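Local coordinates for protein endo-xylogalacturonan hydrolase A (Aspergillus tubingensis, PDB 4C2L) that cleaves the galacturonan backbone of xylogalacturonan by hydrolysis, acting inside the xylose-substituted chain found in the hairy regions of pectin, at residues Asp30-Pro33 with Ala34-Ala38; Asn116-Asp119 with Ala120-Phe124; Asn183-Lys186 with Asn187-Gly190. All coordinates share one frame; numbering follows the deposited sequence.

Contact 1: residues Asp30-Pro33 with Ala34-Ala38; sequences DDVP and AITEA
The carbonyl oxygen V32 O draws two groups of one residue: T36 N donates to V32 O over 2.9 Å, and the threonine hydroxyl hangs beside that amide. T36 OG1 stands between its own backbone N and carbonyl carbon (chi1 57°), which turns it toward the preceding turn. There T36 OG1 is 3.3 Å from both V32 O and P33 O, and its single proton can serve only one of these weak bonds at a time. The methyl branch T36 CG2 takes the position beside the backbone N and ends 4.3 Å from V32 CG1, so the beta-branched pair also shares a small apolar contact.

Two further bonds complete the turn, I35 N to D31 O at 3.0 Å and E37 N to P33 O at 2.9 Å. P33 suits this first turn of helix 32-42, since its ring holds phi near the helical value and the missing N-H costs nothing where there is no earlier turn to receive it. I35 lays its longer branch along the start of the helix, with I35 CG1 3.3 Å from D31 O, while its side chain packs with V32 against L58 of strand 55-58.

Ahead of the helix, D30 OD1 accepts V32 N at 3.0 Å, the amide arriving well above the carboxylate plane (57° out of it). N59 and S60 hold the two oxygens of D30, whereas the carboxylate of buried D31 receives the amides of Y57 and G24. D30 thus caps the helix start, where the helix dipole would probably favour its negative charge, while D31 is satisfied by amides from a strand and a loop; both probably remain ionised.

Contact 2: residues Asn116-Asp119 with Ala120-Phe124; sequences NGQD and AWDLF
The first turn of helix 118-126 is built round G117 and W121: W121 N donates to G117 O over 2.9 Å, and the same carbonyl also lies against the indole. W121 CG stands beside its own backbone N (chi1 -54°), which lays the ring across the helix start, with G117 O 3.3 Å above the ring plane and displaced toward the rim. A glycine fits here because its alpha carbon carries no substituent on the side facing the ring.

Q118 N sits over the indole face that also carries G117 O, while the side-chain amide of Q118 comes alongside W121 CE3 and CZ3. Its chain bends at chi2, and the amide stands nearly upright to the indole, the planes 84° apart, with Q118 OE1 3.8 Å from W121 CZ3. From there Q118 NE2 reaches forward one turn to D122 OD2 at 3.3 Å. The acceptor lies close to the amide plane, yet the N-H arrives 38° above the carboxylate plane; a second, weak bond joins Q118 NE2 to D122 OD1 at 3.4 Å. Glutamine has both the length and the two-sided amide for this place: K180 N donates to its OE1 and S179 OG also bonds its NE2, while D122 OD1 is held by N183 and S181. These outside partners fasten the helix to the 179-183 loop.

A water also bridges the turn, giving a proton to N116 O at 2.7 Å and accepting A120 N at 2.9 Å. The small A120 side chain is buried beside G117 O, and D119 bonds S82.

Together these contacts form the N-terminal turn of a short helix between strands 112-114 and 134-139, an excursion from the right-handed parallel beta-helix that is the fold of glycoside hydrolase family 28.

Contact 3: residues Asn183-Lys186 with Asn187-Gly190; sequences NPPK and NTDG
A chi1 of 46° tucks T188 OG1 over its own main chain, facing P185, where it gives its proton to P185 O over 2.7 Å. The donor sits 20° off the carbonyl plane. The same torsion puts T188 CG2 beside the backbone N, 3.9 Å from P185 CB, so a single threonine supplies both the polar and the apolar half of the contact. Its hydroxyl is used twice, since the amide of D209 also bonds to it; a buried threonine therefore joins this loop to the next coil.

P185 to T188 form a type II beta turn. N187 holds its left-handed position (phi 62°), one that asparagine tolerates better than most residues, and its side chain curls round until N187 OD1 is 3.5 Å from K186 CB. R132 fixes that oxygen through NH2 and binds K186 O through NH1, so one guanidinium group grips two neighbouring residues of the turn. Inverse gamma turns centred on its two end residues, P185 and T188, overlap the beta turn, closed by weak bonds from K186 N to P184 O at 2.9 Å and from D189 N to N187 O at 3.1 Å. Proline suits the first of these, its ring holding phi near the required value.

The NTDG signature of glycoside hydrolase family 28, N187 to G190, begins in the second half of this turn and runs on toward strand 191-196, setting N187 against D210, the probable proton donor of the active site.

Overall arrangement
Contact 1 stands apart near the N-terminal end of the beta-helix: its centre is about 25 Å from that of contact 2 and 29 Å from that of contact 3, with no touch between them. Contacts 2 and 3, by contrast, pack directly, their centres about 10 Å apart. The loop 183-190 runs along helix 118-126, with W121 CE2 3.5 Å from P185 CB and F124 CE2 3.6 Å from N187 OD1. Contact 2 thus backs the turn that borders the active site. The side chains of N187 and W121 lie about 3 Å and 10 Å from that of D210, and K186 about 7 Å from H233, both probable active-site residues.

Contact 1: residues Asp30-Pro33 with Ala34-Ala38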
loop_
_atom_site.group_PDB
_atom_site.type_symbol
_atom_site.label_atom_id
_atom_site.label_comp_id
_atom_site.label_asym_id
_atom_site.label_seq_id
_atom_site.Cartn_x
_atom_site.Cartn_y
_atom_site.Cartn_z
ATOM N N ASP A 30 -27.871 5.375 -10.076
ATOM C CA ASP A 30 -26.975 4.542 -9.276
ATOM C C ASP A 30 -27.273 3.064 -9.568
ATOM O O ASP A 30 -28.420 2.621 -9.426
ATOM C CB ASP A 30 -27.215 4.859 -7.798
ATOM C CG ASP A 30 -26.124 4.313 -6.902
ATOM O OD1 ASP A 30 -25.227 3.593 -7.400
ATOM O OD2 ASP A 30 -26.170 4.639 -5.702
ATOM N N ASP A 31 -26.251 2.308 -10.002
ATOM C CA ASP A 31 -26.391 0.872 -10.238
ATOM C C ASP A 31 -26.124 0.011 -9.009
ATOM O O ASP A 31 -26.303 -1.209 -9.050
ATOM C CB ASP A 31 -25.453 0.413 -11.375
ATOM C CG ASP A 31 -25.877 0.941 -12.736
ATOM O OD1 ASP A 31 -27.101 1.059 -12.996
ATOM O OD2 ASP A 31 -24.982 1.231 -13.564
ATOM N N VAL A 32 -25.666 0.623 -7.920
ATOM C CA VAL A 32 -25.335 -0.151 -6.718
ATOM C C VAL A 32 -26.490 -1.065 -6.246
ATOM O O VAL A 32 -26.260 -2.228 -5.967
ATOM C CB VAL A 32 -24.777 0.747 -5.591
ATOM C CG1 VAL A 32 -24.749 0.024 -4.251
ATOM C CG2 VAL A 32 -23.366 1.225 -5.948
ATOM N N PRO A 33 -27.742 -0.558 -6.206
ATOM C CA PRO A 33 -28.784 -1.494 -5.728
ATOM C C PRO A 33 -28.948 -2.732 -6.605
ATOM O O PRO A 33 -29.119 -3.834 -6.079
ATOM C CB PRO A 33 -30.054 -0.632 -5.743
ATOM C CG PRO A 33 -29.528 0.736 -5.444
ATOM C CD PRO A 33 -28.231 0.833 -6.232
ATOM N N ALA A 34 -28.886 -2.554 -7.926
ATOM C CA ALA A 34 -28.941 -3.682 -8.854
ATOM C C ALA A 34 -27.808 -4.667 -8.609
ATOM O O ALA A 34 -28.012 -5.885 -8.683
ATOM C CB ALA A 34 -28.906 -3.202 -10.301
ATOM N N ILE A 35 -26.620 -4.137 -8.321
ATOM C CA ILE A 35 -25.458 -4.970 -8.043
ATOM C C ILE A 35 -25.611 -5.757 -6.731
ATOM O O ILE A 35 -25.369 -6.966 -6.692
ATOM C CB ILE A 35 -24.159 -4.131 -8.046
ATOM C CG1 ILE A 35 -23.940 -3.504 -9.433
ATOM C CG2 ILE A 35 -22.974 -4.978 -7.601
ATOM C CD1 ILE A 35 -22.885 -2.401 -9.474
ATOM N N THR A 36 -26.031 -5.093 -5.655
ATOM C CA THR A 36 -26.170 -5.816 -4.389
ATOM C C THR A 36 -27.336 -6.786 -4.417
ATOM O O THR A 36 -27.297 -7.802 -3.737
ATOM C CB THR A 36 -26.241 -4.889 -3.159
ATOM O OG1 THR A 36 -27.330 -3.973 -3.330
ATOM C CG2 THR A 36 -24.920 -4.113 -3.017
ATOM N N GLU A 37 -28.362 -6.502 -5.206
ATOM C CA GLU A 37 -29.456 -7.469 -5.327
ATOM C C GLU A 37 -28.962 -8.715 -6.059
ATOM O O GLU A 37 -29.295 -9.829 -5.659
ATOM C CB GLU A 37 -30.682 -6.876 -6.013
ATOM C CG GLU A 37 -31.958 -7.683 -5.763
ATOM C CD GLU A 37 -32.034 -8.919 -6.634
ATOM O OE1 GLU A 37 -31.512 -8.860 -7.779
ATOM O OE2 GLU A 37 -32.606 -9.944 -6.179
ATOM N N ALA A 38 -28.161 -8.521 -7.108
ATOM C CA ALA A 38 -27.556 -9.652 -7.818
ATOM C C ALA A 38 -26.666 -10.463 -6.878
ATOM O O ALA A 38 -26.727 -11.702 -6.865
ATOM C CB ALA A 38 -26.756 -9.166 -9.025
#

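Contact 2: residues Asn116-Asp119 with Ala120-Phe124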
loop_
_atom_site.group_PDB
_atom_site.type_symbol
_atom_site.label_atom_id
_atom_site.label_comp_id
_atom_site.label_asym_id
_atom_site.label_seq_id
_atom_site.Cartn_x
_atom_site.Cartn_y
_atom_site.Cartn_z
ATOM N N ASN A 116 -12.422 7.409 -9.934
ATOM C CA ASN A 116 -12.809 8.751 -10.364
ATOM C C ASN A 116 -12.294 9.806 -9.388
ATOM O O ASN A 116 -13.027 10.703 -8.965
ATOM C CB ASN A 116 -14.341 8.817 -10.515
ATOM C CG ASN A 116 -14.815 9.934 -11.430
ATOM O OD1 ASN A 116 -14.021 10.683 -12.012
ATOM N ND2 ASN A 116 -16.144 10.041 -11.572
ATOM N N GLY A 117 -11.011 9.699 -9.054
ATOM C CA GLY A 117 -10.443 10.420 -7.927
ATOM C C GLY A 117 -10.049 11.865 -8.154
ATOM O O GLY A 117 -9.663 12.538 -7.211
ATOM N N GLN A 118 -10.126 12.354 -9.392
ATOM C CA GLN A 118 -9.575 13.693 -9.690
ATOM C C GLN A 118 -10.147 14.773 -8.776
ATOM O O GLN A 118 -9.399 15.588 -8.226
ATOM C CB GLN A 118 -9.834 14.097 -11.153
ATOM C CG GLN A 118 -9.131 15.400 -11.530
ATOM C CD GLN A 118 -7.610 15.253 -11.597
ATOM O OE1 GLN A 118 -7.088 14.349 -12.262
ATOM N NE2 GLN A 118 -6.891 16.136 -10.906
ATOM N N ASP A 119 -11.470 14.798 -8.643
ATOM C CA ASP A 119 -12.094 15.841 -7.835
ATOM C C ASP A 119 -11.609 15.784 -6.386
ATOM O O ASP A 119 -11.369 16.824 -5.768
ATOM C CB ASP A 119 -13.618 15.743 -7.888
ATOM C CG ASP A 119 -14.193 16.183 -9.221
ATOM O OD1 ASP A 119 -13.438 16.635 -10.113
ATOM O OD2 ASP A 119 -15.422 16.056 -9.378
ATOM N N ALA A 120 -11.471 14.570 -5.858
ATOM C CA ALA A 120 -10.980 14.375 -4.497
ATOM C C ALA A 120 -9.555 14.893 -4.369
ATOM O O ALA A 120 -9.214 15.533 -3.371
ATOM C CB ALA A 120 -11.064 12.907 -4.097
ATOM N N TRP A 121 -8.708 14.630 -5.369
ATOM C CA TRP A 121 -7.323 15.114 -5.260
ATOM C C TRP A 121 -7.260 16.612 -5.277
ATOM O O TRP A 121 -6.463 17.213 -4.570
ATOM C CB TRP A 121 -6.438 14.570 -6.374
ATOM C CG TRP A 121 -6.459 13.078 -6.491
ATOM C CD1 TRP A 121 -6.637 12.138 -5.471
ATOM C CD2 TRP A 121 -6.285 12.295 -7.717
ATOM N NE1 TRP A 121 -6.600 10.858 -5.988
ATOM C CE2 TRP A 121 -6.380 10.893 -7.328
ATOM C CE3 TRP A 121 -6.081 12.618 -9.068
ATOM C CZ2 TRP A 121 -6.276 9.857 -8.262
ATOM C CZ3 TRP A 121 -5.962 11.572 -9.993
ATOM C CH2 TRP A 121 -6.053 10.225 -9.603
ATOM N N ASP A 122 -8.100 17.233 -6.095
ATOM C CA ASP A 122 -8.099 18.692 -6.196
ATOM C C ASP A 122 -8.668 19.338 -4.941
ATOM O O ASP A 122 -8.141 20.350 -4.467
ATOM C CB ASP A 122 -8.873 19.137 -7.439
ATOM C CG ASP A 122 -8.160 18.762 -8.738
ATOM O OD1 ASP A 122 -6.922 18.774 -8.809
ATOM O OD2 ASP A 122 -8.859 18.496 -9.714
ATOM N N LEU A 123 -9.722 18.742 -4.384
ATOM C CA LEU A 123 -10.291 19.226 -3.125
ATOM C C LEU A 123 -9.294 19.072 -1.977
ATOM O O LEU A 123 -9.057 20.010 -1.224
ATOM C CB LEU A 123 -11.598 18.505 -2.801
ATOM C CG LEU A 123 -12.342 18.935 -1.534
ATOM C CD1 LEU A 123 -12.570 20.444 -1.503
ATOM C CD2 LEU A 123 -13.676 18.199 -1.470
ATOM N N PHE A 124 -8.693 17.892 -1.867
ATOM C CA PHE A 124 -7.701 17.667 -0.817
ATOM C C PHE A 124 -6.523 18.652 -0.928
ATOM O O PHE A 124 -5.980 19.087 0.078
ATOM C CB PHE A 124 -7.185 16.240 -0.890
ATOM C CG PHE A 124 -6.189 15.920 0.175
ATOM C CD1 PHE A 124 -6.612 15.759 1.487
ATOM C CD2 PHE A 124 -4.830 15.814 -0.122
ATOM C CE1 PHE A 124 -5.704 15.466 2.490
ATOM C CE2 PHE A 124 -3.916 15.530 0.880
ATOM C CZ PHE A 124 -4.360 15.363 2.190
HETATM O O HOH W 1 -13.079 12.434 -6.943
#

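Contact 3: residues Asn183-Lys186 with Asn187-Gly190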
loop_
_atom_site.group_PDB
_atom_site.type_symbol
_atom_site.label_atom_id
_atom_site.label_comp_id
_atom_site.label_asym_id
_atom_site.label_seq_id
_atom_site.Cartn_x
_atom_site.Cartn_y
_atom_site.Cartn_z
ATOM N N ASN A 183 -2.226 19.121 -9.403
ATOM C CA ASN A 183 -2.382 18.526 -8.075
ATOM C C ASN A 183 -2.130 17.033 -8.155
ATOM O O ASN A 183 -2.797 16.345 -8.914
ATOM C CB ASN A 183 -3.779 18.785 -7.526
ATOM C CG ASN A 183 -4.017 20.252 -7.232
ATOM O OD1 ASN A 183 -3.138 20.934 -6.711
ATOM N ND2 ASN A 183 -5.208 20.720 -7.527
ATOM N N PRO A 184 -1.164 16.526 -7.364
ATOM C CA PRO A 184 -0.852 15.097 -7.441
ATOM C C PRO A 184 -1.909 14.217 -6.768
ATOM O O PRO A 184 -2.720 14.711 -5.954
ATOM C CB PRO A 184 0.495 14.974 -6.708
ATOM C CG PRO A 184 0.624 16.206 -5.891
ATOM C CD PRO A 184 -0.348 17.245 -6.365
ATOM N N PRO A 185 -1.927 12.922 -7.122
ATOM C CA PRO A 185 -2.850 11.976 -6.483
ATOM C C PRO A 185 -2.304 11.574 -5.102
ATOM O O PRO A 185 -1.769 10.479 -4.928
ATOM C CB PRO A 185 -2.865 10.794 -7.447
ATOM C CG PRO A 185 -1.569 10.868 -8.197
ATOM C CD PRO A 185 -1.164 12.313 -8.228
ATOM N N LYS A 186 -2.444 12.474 -4.133
ATOM C CA LYS A 186 -1.857 12.282 -2.800
ATOM C C LYS A 186 -2.411 11.047 -2.086
ATOM O O LYS A 186 -3.597 10.759 -2.185
ATOM C CB LYS A 186 -2.152 13.495 -1.918
ATOM C CG LYS A 186 -1.421 14.762 -2.307
ATOM C CD LYS A 186 0.055 14.681 -1.997
ATOM C CE LYS A 186 0.690 16.064 -2.102
ATOM N NZ LYS A 186 2.157 15.989 -1.828
ATOM N N ASN A 187 -1.543 10.345 -1.357
ATOM C CA ASN A 187 -1.963 9.259 -0.463
ATOM C C ASN A 187 -2.644 8.111 -1.195
ATOM O O ASN A 187 -3.514 7.453 -0.632
ATOM C CB ASN A 187 -2.880 9.808 0.640
ATOM C CG ASN A 187 -2.264 10.996 1.362
ATOM O OD1 ASN A 187 -2.716 12.131 1.204
ATOM N ND2 ASN A 187 -1.210 10.736 2.152
ATOM N N THR A 188 -2.246 7.888 -2.448
ATOM C CA THR A 188 -2.791 6.783 -3.224
ATOM C C THR A 188 -1.997 5.498 -2.975
ATOM O O THR A 188 -1.515 4.865 -3.919
ATOM C CB THR A 188 -2.887 7.130 -4.721
ATOM O OG1 THR A 188 -1.668 7.754 -5.159
ATOM C CG2 THR A 188 -4.080 8.093 -4.938
ATOM N N ASP A 189 -1.858 5.112 -1.693
ATOM C CA ASP A 189 -1.101 3.893 -1.340
ATOM C C ASP A 189 -1.635 2.696 -2.127
ATOM O O ASP A 189 -2.852 2.517 -2.236
ATOM C CB ASP A 189 -1.291 3.529 0.138
ATOM C CG ASP A 189 -0.855 4.608 1.101
ATOM O OD1 ASP A 189 -0.700 5.781 0.711
ATOM O OD2 ASP A 189 -0.696 4.267 2.303
ATOM N N GLY A 190 -0.751 1.854 -2.661
ATOM C CA GLY A 190 -1.219 0.664 -3.359
ATOM C C GLY A 190 -1.904 -0.327 -2.424
ATOM O O GLY A 190 -3.003 -0.822 -2.704
#